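Local coordinates for hypothetical protein lpg0944 (Legionella pneumophila subsp. pneumophila str. Philadelphia 1, PDB 4RXV) that is of unknown function but carries, in this N-terminal fragment, a RavJ peptidase domain of the CA clan, consistent with a papain-like cysteine peptidase fold, at residues A[203-207]-A[208-212]; A[71-74]-A[75-78]; A[162-165]-A[166-169]; A[114-117]-A[118-121]. All coordinates share one frame; numbering follows the deposited sequence.

From the N terminus the chain meets contact 2 first, where the loop before helix 74-84 turns into its opening turn. Contact 4 follows at the junction of helix 105-114 with the short helix 117-122. Contact 3 closes a tight turn leading into strand 168-170, and contact 1 rounds the end of strand 202-206. All four are local and come in series, so none nests in or crosses another. In space contacts 1, 2 and 4 touch one another: Leu114 lies against Ala74 and Tyr77 as well as Tyr205 and Ser207, tying the helices to one edge strand of the antiparallel sheet. Contact 3 stands apart, at the other edge strand.

Contact 1 of 4, residues A[203-207]-A[208-212]; sequences VNYQS and ALDES
Tyr205 reaches forward along the chain to Asp210. Its CG is anti to the backbone N (chi1 171°), and the hydroxyl at the far end of the ring donates a hydrogen bond to the carboxylate, OH to Asp210 OD2 2.7 Å. That oxygen lies at the ring edge, in the ring plane, and accepts on its anti lone pair, with the carboxylate turned 77° against the ring. Next, Gln206 lies side by side with Leu209, its CB 4.1 Å from Leu209 CD1. A glutamine suits a partly exposed site, since its methylenes pack and its amide keeps a polar partner, OE1 accepting from Leu151 N. Gln206 O also receives Leu209 N at 2.9 Å. Ser207 begins the short 3-10 turn, its O accepting Asp210 N at 3.1 Å, and a water bridges this carbonyl to Asp210 O. The other carboxylate oxygen, Asp210 OD1, takes Ser212 N at 3.0 Å, an Asx turn, and Ser212 OG as well. The turn thus follows edge strand 202-206, held to strand 123-133 by Ser207 OG on Val125 N, while Asp210 OD2 also accepts Ala74 N at the start of helix 74-84.

Contact 2 of 4, residues A[71-74]-A[75-78]; sequences PKSA and QEYI
Ser73 is the N-cap of helix 74-84, and Glu76, three residues on in the first turn, meets it through both side chain and backbone. Ser73 OG donates to Glu76 OE2 at 2.7 Å, using the anti lone pair of that oxygen. In return the same hydroxyl accepts weakly from Glu76 N at 3.3 Å, so a single serine side chain serves the helix amide and the glutamate at once. A short hydroxyl suits the place because it reaches forward to the helix amide without a long chain to order. Chi1 of 75° sets OG between the backbone N and the carbonyl carbon, on the side from which both partners can be met. Glu76 OE2 is further gripped by Lys72 N at 3.3 Å, which comes from above the carboxylate plane, 47° out of it. A negative group at the amino end of a helix would probably be steadied by the helix dipole. Pro71 also crosses Tyr77 at about a right angle and lays CB over one ring face, 3.9 Å from the centroid, a CH-pi contact offset toward the rim. The rigid, apolar proline ring makes a good cover for this buried aromatic. Leu114 and Ala110 of helix 105-114 also touch Tyr77. The small Ala74 packs against Leu114, consistent with a close approach of the two helices, and its O takes Ile78 N at 3.1 Å. The arrangement is typical of an N-terminal helix cap, with a serine at the N-cap and an acidic residue three positions later.

Contact 3 of 4, residues A[162-165]-A[166-169]; sequences VFPI and GTLI
Phe163 and Thr167 cross obliquely, with the threonine set over one face of the ring. Thr167 CB lies 4.1 Å from the ring centroid, 25° off the normal and shifted toward the rim, a CH-pi contact; the methyl sits over the same face near the rim, CG2 to Phe163 CZ being 3.4 Å. With chi1 near -60°, Thr167 sends CG2 to the phenyl ring and OG1 the other way, to the backbone. There OG1 donates to Pro164 O at 2.7 Å, and Thr167 N reaches the same oxygen at 3.2 Å from the same face of the carbonyl plane. Threonine suits the site because its hydroxyl binds the turn carbonyl while its methyl packs on the phenyl ring. The backbone bond closes a type II beta turn from Pro164 to Thr167. Gly166 holds its third position at phi 92°, where a side chain would jam against the preceding carbonyl oxygen. Beyond the turn, Ile169 CG1 meets the Phe163 ring edge at CZ, 4.3 Å away. The turn leads into edge strand 168-170, whose neighbour, strand 136-146, offers Leu143 to Phe163 and Val145 to Thr167, while Phe199 meets the Phe163 ring edge-to-face.

Contact 4 of 4, residues A[114-117]-A[118-121]; sequences LDDP and QIRT
Asp116 is the N-cap of the short helix 117-122, its side chain accepting from Ile119 N and, weakly, Gln118 N; this helix follows directly on helix 105-114, and Arg120 ties the two together. The tight part is mostly polar, but the buried Ile119 also lays CG1 against Asp116 CB (3.7 Å), the two side chains crossing at about a right angle. Asp116 OD1 is 3.0 Å from Ile119 N, met from above the carboxylate plane, and 2.8 Å from Gln118 N. With CG anti to the backbone N (chi1 -172°), OD1 reaches forward to the first helical amides, a place where aspartate, short and negative, is well suited. Arg120 N adds a backbone bond to Asp116 O. The Arg120 side chain, bent at chi2 (-78°), doubles back to Leu114 O, at the C-terminal end of helix 105-114, where a positive group probably interacts favourably with the helix end. NH2 also donates to Thr216 O, so the guanidinium joins the helix junction to the C-terminal segment. The outer side is looser: Pro117, at the first position of the helix, where its missing N-H costs nothing, is exposed, as are Gln118 and Thr121, and they make few side-chain contacts across the turn. In the junction itself, Arg120 NE and NH2 each lie 2.9 Å from Leu114 O, gripping that one oxygen side-on, with it only 7° out of the guanidinium plane.

Contact 1 of 4, residues A[203-207]-A[208-212]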
loop_
_atom_site.group_PDB
_atom_site.type_symbol
_atom_site.label_atom_id
_atom_site.label_comp_id
_atom_site.label_asym_id
_atom_site.label_seq_id
_atom_site.Cartn_x
_atom_site.Cartn_y
_atom_site.Cartn_z
ATOM N N VAL A 203 -2.171 -3.141 -14.857
ATOM C CA VAL A 203 -0.918 -3.439 -14.183
ATOM C C VAL A 203 0.135 -2.414 -14.529
ATOM O O VAL A 203 0.683 -2.429 -15.640
ATOM C CB VAL A 203 -0.414 -4.856 -14.493
ATOM C CG1 VAL A 203 0.816 -5.156 -13.658
ATOM C CG2 VAL A 203 -1.503 -5.882 -14.210
ATOM N N ASN A 204 0.439 -1.526 -13.590
ATOM C CA ASN A 204 1.326 -0.408 -13.853
ATOM C C ASN A 204 2.794 -0.684 -13.589
ATOM O O ASN A 204 3.645 0.016 -14.108
ATOM C CB ASN A 204 0.871 0.828 -13.107
ATOM C CG ASN A 204 -0.433 1.362 -13.661
ATOM O OD1 ASN A 204 -1.403 1.543 -12.932
ATOM N ND2 ASN A 204 -0.470 1.569 -14.960
ATOM N N TYR A 205 3.092 -1.685 -12.778
ATOM C CA TYR A 205 4.473 -2.041 -12.477
ATOM C C TYR A 205 4.546 -3.526 -12.202
ATOM O O TYR A 205 3.712 -4.058 -11.471
ATOM C CB TYR A 205 4.994 -1.257 -11.258
ATOM C CG TYR A 205 6.359 -1.731 -10.763
ATOM C CD1 TYR A 205 7.508 -1.367 -11.438
ATOM C CD2 TYR A 205 6.483 -2.557 -9.662
ATOM C CE1 TYR A 205 8.755 -1.795 -11.002
ATOM C CE2 TYR A 205 7.732 -2.987 -9.211
ATOM C CZ TYR A 205 8.855 -2.613 -9.886
ATOM O OH TYR A 205 10.073 -3.060 -9.431
ATOM N N GLN A 206 5.566 -4.168 -12.760
ATOM C CA GLN A 206 5.914 -5.555 -12.444
ATOM C C GLN A 206 7.405 -5.629 -12.170
ATOM O O GLN A 206 8.224 -5.364 -13.061
ATOM C CB GLN A 206 5.556 -6.518 -13.586
ATOM C CG GLN A 206 4.090 -6.515 -13.909
ATOM C CD GLN A 206 3.633 -7.637 -14.847
ATOM O OE1 GLN A 206 3.825 -8.819 -14.576
ATOM N NE2 GLN A 206 2.996 -7.271 -15.942
ATOM N N SER A 207 7.796 -6.017 -10.959
ATOM C CA SER A 207 9.214 -6.143 -10.642
ATOM C C SER A 207 9.900 -7.154 -11.551
ATOM O O SER A 207 11.092 -7.038 -11.822
ATOM C CB SER A 207 9.434 -6.497 -9.175
ATOM O OG SER A 207 8.958 -7.796 -8.848
ATOM N N ALA A 208 9.150 -8.141 -12.031
ATOM C CA ALA A 208 9.678 -9.140 -12.954
ATOM C C ALA A 208 10.166 -8.537 -14.271
ATOM O O ALA A 208 10.938 -9.177 -14.979
ATOM C CB ALA A 208 8.603 -10.180 -13.232
ATOM N N LEU A 209 9.690 -7.345 -14.621
ATOM C CA LEU A 209 10.066 -6.633 -15.840
ATOM C C LEU A 209 11.034 -5.486 -15.574
ATOM O O LEU A 209 11.406 -4.786 -16.504
ATOM C CB LEU A 209 8.818 -6.081 -16.545
ATOM C CG LEU A 209 7.821 -7.157 -16.966
ATOM C CD1 LEU A 209 6.590 -6.524 -17.572
ATOM C CD2 LEU A 209 8.448 -8.137 -17.938
ATOM N N ASP A 210 11.464 -5.304 -14.340
ATOM C CA ASP A 210 12.274 -4.171 -13.928
ATOM C C ASP A 210 13.752 -4.570 -13.944
ATOM O O ASP A 210 14.218 -5.307 -13.070
ATOM C CB ASP A 210 11.826 -3.781 -12.512
ATOM C CG ASP A 210 12.588 -2.619 -11.926
ATOM O OD1 ASP A 210 13.512 -2.091 -12.596
ATOM O OD2 ASP A 210 12.247 -2.223 -10.776
ATOM N N GLU A 211 14.506 -4.075 -14.921
ATOM C CA GLU A 211 15.912 -4.439 -15.044
ATOM C C GLU A 211 16.779 -3.945 -13.893
ATOM O O GLU A 211 17.862 -4.475 -13.680
ATOM C CB GLU A 211 16.472 -3.921 -16.371
ATOM C CG GLU A 211 15.878 -4.640 -17.581
ATOM C CD GLU A 211 16.416 -4.161 -18.904
ATOM O OE1 GLU A 211 16.955 -3.027 -18.973
ATOM O OE2 GLU A 211 16.291 -4.929 -19.892
ATOM N N SER A 212 16.288 -2.963 -13.141
ATOM C CA SER A 212 17.006 -2.404 -12.007
ATOM C C SER A 212 16.814 -3.199 -10.735
ATOM O O SER A 212 17.460 -2.895 -9.732
ATOM C CB SER A 212 16.595 -0.942 -11.775
ATOM O OG SER A 212 15.337 -0.823 -11.120
HETATM O O HOH W 1 13.863 -8.099 -12.791
#

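Contact 2 of 4, residues A[71-74]-A[75-78]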
loop_
_atom_site.group_PDB
_atom_site.type_symbol
_atom_site.label_atom_id
_atom_site.label_comp_id
_atom_site.label_asym_id
_atom_site.label_seq_id
_atom_site.Cartn_x
_atom_site.Cartn_y
_atom_site.Cartn_z
ATOM N N PRO A 71 5.482 5.110 -10.356
ATOM C CA PRO A 71 6.883 4.713 -10.225
ATOM C C PRO A 71 7.159 3.458 -11.045
ATOM O O PRO A 71 6.352 2.536 -11.122
ATOM C CB PRO A 71 7.038 4.457 -8.716
ATOM C CG PRO A 71 5.828 5.119 -8.075
ATOM C CD PRO A 71 4.751 4.957 -9.086
ATOM N N LYS A 72 8.316 3.430 -11.674
ATOM C CA LYS A 72 8.603 2.343 -12.594
ATOM C C LYS A 72 9.841 1.559 -12.204
ATOM O O LYS A 72 10.264 0.729 -12.978
ATOM C CB LYS A 72 8.696 2.842 -14.045
ATOM C CG LYS A 72 7.391 3.484 -14.525
ATOM C CD LYS A 72 7.425 3.907 -15.979
ATOM C CE LYS A 72 6.158 4.671 -16.360
ATOM N NZ LYS A 72 5.009 3.765 -16.644
ATOM N N SER A 73 10.379 1.801 -10.997
ATOM C CA SER A 73 11.565 1.106 -10.512
ATOM C C SER A 73 11.408 0.735 -9.050
ATOM O O SER A 73 10.763 1.453 -8.280
ATOM C CB SER A 73 12.818 1.990 -10.669
ATOM O OG SER A 73 12.862 3.008 -9.691
ATOM N N ALA A 74 12.043 -0.359 -8.658
ATOM C CA ALA A 74 11.980 -0.811 -7.282
ATOM C C ALA A 74 12.485 0.232 -6.294
ATOM O O ALA A 74 11.874 0.439 -5.253
ATOM C CB ALA A 74 12.731 -2.134 -7.123
ATOM N N GLN A 75 13.587 0.903 -6.624
ATOM C CA GLN A 75 14.154 1.873 -5.701
ATOM C C GLN A 75 13.167 3.023 -5.424
ATOM O O GLN A 75 13.141 3.568 -4.312
ATOM C CB GLN A 75 15.502 2.413 -6.201
ATOM C CG GLN A 75 16.191 3.325 -5.203
ATOM C CD GLN A 75 16.606 2.594 -3.925
ATOM O OE1 GLN A 75 16.903 1.420 -3.952
ATOM N NE2 GLN A 75 16.627 3.306 -2.806
ATOM N N GLU A 76 12.369 3.423 -6.415
ATOM C CA GLU A 76 11.377 4.470 -6.169
ATOM C C GLU A 76 10.353 4.063 -5.116
ATOM O O GLU A 76 9.948 4.883 -4.308
ATOM C CB GLU A 76 10.660 4.847 -7.448
ATOM C CG GLU A 76 11.493 5.669 -8.405
ATOM C CD GLU A 76 10.797 5.733 -9.723
ATOM O OE1 GLU A 76 9.976 6.655 -9.905
ATOM O OE2 GLU A 76 11.048 4.850 -10.569
ATOM N N TYR A 77 9.935 2.807 -5.136
ATOM C CA TYR A 77 8.984 2.334 -4.132
ATOM C C TYR A 77 9.620 2.307 -2.743
ATOM O O TYR A 77 8.986 2.696 -1.763
ATOM C CB TYR A 77 8.437 0.970 -4.508
ATOM C CG TYR A 77 7.534 1.020 -5.719
ATOM C CD1 TYR A 77 6.257 1.545 -5.623
ATOM C CD2 TYR A 77 7.961 0.567 -6.957
ATOM C CE1 TYR A 77 5.421 1.629 -6.717
ATOM C CE2 TYR A 77 7.130 0.643 -8.073
ATOM C CZ TYR A 77 5.857 1.176 -7.938
ATOM O OH TYR A 77 4.990 1.300 -8.999
ATOM N N ILE A 78 10.869 1.868 -2.658
ATOM C CA ILE A 78 11.579 1.868 -1.381
ATOM C C ILE A 78 11.708 3.303 -0.844
ATOM O O ILE A 78 11.443 3.571 0.338
ATOM C CB ILE A 78 12.929 1.150 -1.523
ATOM C CG1 ILE A 78 12.682 -0.333 -1.880
ATOM C CG2 ILE A 78 13.769 1.309 -0.272
ATOM C CD1 ILE A 78 13.949 -1.150 -2.099
#

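Contact 3 of 4, residues A[162-165]-A[166-169]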
loop_
_atom_site.group_PDB
_atom_site.type_symbol
_atom_site.label_atom_id
_atom_site.label_comp_id
_atom_site.label_asym_id
_atom_site.label_seq_id
_atom_site.Cartn_x
_atom_site.Cartn_y
_atom_site.Cartn_z
ATOM N N VAL A 162 -6.908 -14.297 -15.277
ATOM C CA VAL A 162 -5.462 -14.144 -15.479
ATOM C C VAL A 162 -4.771 -13.677 -14.180
ATOM O O VAL A 162 -3.707 -13.071 -14.210
ATOM C CB VAL A 162 -5.138 -13.226 -16.710
ATOM C CG1 VAL A 162 -5.623 -13.884 -18.005
ATOM C CG2 VAL A 162 -5.746 -11.849 -16.582
ATOM N N PHE A 163 -5.377 -14.008 -13.036
ATOM C CA PHE A 163 -4.845 -13.683 -11.698
ATOM C C PHE A 163 -4.234 -14.971 -11.118
ATOM O O PHE A 163 -4.960 -15.921 -10.836
ATOM C CB PHE A 163 -6.004 -13.205 -10.838
ATOM C CG PHE A 163 -5.624 -12.480 -9.571
ATOM C CD1 PHE A 163 -5.084 -11.217 -9.599
ATOM C CD2 PHE A 163 -5.928 -13.027 -8.339
ATOM C CE1 PHE A 163 -4.806 -10.542 -8.426
ATOM C CE2 PHE A 163 -5.661 -12.335 -7.159
ATOM C CZ PHE A 163 -5.123 -11.103 -7.208
ATOM N N PRO A 164 -2.900 -15.022 -10.945
ATOM C CA PRO A 164 -2.270 -16.303 -10.607
ATOM C C PRO A 164 -2.708 -16.895 -9.282
ATOM O O PRO A 164 -2.961 -16.146 -8.332
ATOM C CB PRO A 164 -0.786 -15.947 -10.535
ATOM C CG PRO A 164 -0.646 -14.787 -11.435
ATOM C CD PRO A 164 -1.895 -13.995 -11.259
ATOM N N ILE A 165 -2.743 -18.227 -9.234
ATOM C CA ILE A 165 -2.919 -18.963 -7.992
ATOM C C ILE A 165 -1.838 -18.526 -7.030
ATOM O O ILE A 165 -0.670 -18.452 -7.394
ATOM C CB ILE A 165 -2.786 -20.511 -8.208
ATOM C CG1 ILE A 165 -3.913 -21.038 -9.089
ATOM C CG2 ILE A 165 -2.787 -21.263 -6.875
ATOM C CD1 ILE A 165 -3.719 -22.479 -9.550
ATOM N N GLY A 166 -2.219 -18.219 -5.801
ATOM C CA GLY A 166 -1.241 -17.874 -4.793
ATOM C C GLY A 166 -0.949 -16.384 -4.699
ATOM O O GLY A 166 -0.145 -15.965 -3.880
ATOM N N THR A 167 -1.610 -15.564 -5.502
ATOM C CA THR A 167 -1.420 -14.121 -5.407
ATOM C C THR A 167 -1.946 -13.607 -4.072
ATOM O O THR A 167 -3.007 -14.005 -3.612
ATOM C CB THR A 167 -2.103 -13.398 -6.556
ATOM O OG1 THR A 167 -1.541 -13.859 -7.783
ATOM C CG2 THR A 167 -1.898 -11.895 -6.455
ATOM N N LEU A 168 -1.173 -12.727 -3.446
ATOM C CA LEU A 168 -1.583 -12.037 -2.229
ATOM C C LEU A 168 -1.742 -10.538 -2.473
ATOM O O LEU A 168 -0.958 -9.915 -3.179
ATOM C CB LEU A 168 -0.566 -12.241 -1.119
ATOM C CG LEU A 168 -0.342 -13.695 -0.715
ATOM C CD1 LEU A 168 0.863 -13.818 0.203
ATOM C CD2 LEU A 168 -1.574 -14.272 -0.018
ATOM N N ILE A 169 -2.798 -9.983 -1.904
ATOM C CA ILE A 169 -3.136 -8.579 -2.036
ATOM C C ILE A 169 -2.583 -7.806 -0.839
ATOM O O ILE A 169 -2.656 -8.290 0.308
ATOM C CB ILE A 169 -4.678 -8.439 -2.137
ATOM C CG1 ILE A 169 -5.144 -8.997 -3.490
ATOM C CG2 ILE A 169 -5.166 -7.017 -1.942
ATOM C CD1 ILE A 169 -6.552 -9.515 -3.458
#

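Contact 4 of 4, residues A[114-117]-A[118-121]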
loop_
_atom_site.group_PDB
_atom_site.type_symbol
_atom_site.label_atom_id
_atom_site.label_comp_id
_atom_site.label_asym_id
_atom_site.label_seq_id
_atom_site.Cartn_x
_atom_site.Cartn_y
_atom_site.Cartn_z
ATOM N N LEU A 114 9.564 -4.940 -1.501
ATOM C CA LEU A 114 10.727 -4.972 -2.376
ATOM C C LEU A 114 12.021 -4.911 -1.576
ATOM O O LEU A 114 13.068 -5.311 -2.063
ATOM C CB LEU A 114 10.649 -3.844 -3.424
ATOM C CG LEU A 114 9.642 -4.116 -4.551
ATOM C CD1 LEU A 114 9.246 -2.856 -5.266
ATOM C CD2 LEU A 114 10.184 -5.128 -5.534
ATOM N N ASP A 115 11.968 -4.357 -0.373
ATOM C CA ASP A 115 13.142 -4.198 0.470
ATOM C C ASP A 115 13.475 -5.465 1.241
ATOM O O ASP A 115 14.484 -5.492 1.910
ATOM C CB ASP A 115 12.914 -3.057 1.459
ATOM C CG ASP A 115 14.176 -2.644 2.159
ATOM O OD1 ASP A 115 15.145 -2.303 1.461
ATOM O OD2 ASP A 115 14.192 -2.673 3.408
ATOM N N ASP A 116 12.627 -6.486 1.163
ATOM C CA ASP A 116 12.800 -7.713 1.938
ATOM C C ASP A 116 13.463 -8.813 1.108
ATOM O O ASP A 116 12.940 -9.241 0.093
ATOM C CB ASP A 116 11.433 -8.186 2.431
ATOM C CG ASP A 116 11.522 -9.343 3.398
ATOM O OD1 ASP A 116 11.992 -10.422 2.987
ATOM O OD2 ASP A 116 11.101 -9.184 4.568
ATOM N N PRO A 117 14.614 -9.321 1.562
ATOM C CA PRO A 117 15.325 -10.304 0.733
ATOM C C PRO A 117 14.630 -11.656 0.601
ATOM O O PRO A 117 14.763 -12.318 -0.419
ATOM C CB PRO A 117 16.670 -10.466 1.457
ATOM C CG PRO A 117 16.390 -10.062 2.851
ATOM C CD PRO A 117 15.354 -8.994 2.790
ATOM N N GLN A 118 13.858 -12.045 1.603
ATOM C CA GLN A 118 13.178 -13.336 1.539
ATOM C C GLN A 118 11.922 -13.248 0.669
ATOM O O GLN A 118 11.480 -14.227 0.090
ATOM C CB GLN A 118 12.836 -13.834 2.936
ATOM C CG GLN A 118 14.063 -14.120 3.778
ATOM C CD GLN A 118 13.709 -14.513 5.196
ATOM O OE1 GLN A 118 12.592 -14.278 5.656
ATOM N NE2 GLN A 118 14.657 -15.119 5.893
ATOM N N ILE A 119 11.352 -12.053 0.561
ATOM C CA ILE A 119 10.284 -11.833 -0.408
ATOM C C ILE A 119 10.856 -11.924 -1.828
ATOM O O ILE A 119 10.232 -12.506 -2.699
ATOM C CB ILE A 119 9.572 -10.520 -0.177
ATOM C CG1 ILE A 119 8.908 -10.575 1.197
ATOM C CG2 ILE A 119 8.569 -10.240 -1.334
ATOM C CD1 ILE A 119 7.420 -10.425 1.166
ATOM N N ARG A 120 12.039 -11.361 -2.038
ATOM C CA ARG A 120 12.658 -11.351 -3.379
ATOM C C ARG A 120 12.727 -12.735 -4.009
ATOM O O ARG A 120 12.623 -12.884 -5.221
ATOM C CB ARG A 120 14.114 -10.853 -3.345
ATOM C CG ARG A 120 14.333 -9.407 -3.108
ATOM C CD ARG A 120 14.098 -8.545 -4.354
ATOM N NE ARG A 120 14.287 -7.160 -3.959
ATOM C CZ ARG A 120 15.347 -6.420 -4.230
ATOM N NH1 ARG A 120 16.334 -6.863 -4.985
ATOM N NH2 ARG A 120 15.396 -5.202 -3.756
ATOM N N THR A 121 12.977 -13.763 -3.206
ATOM C CA THR A 121 13.180 -15.087 -3.790
ATOM C C THR A 121 11.916 -15.941 -3.868
ATOM O O THR A 121 11.920 -17.006 -4.475
ATOM C CB THR A 121 14.252 -15.869 -3.027
ATOM O OG1 THR A 121 13.801 -16.096 -1.694
ATOM C CG2 THR A 121 15.559 -15.104 -2.985
#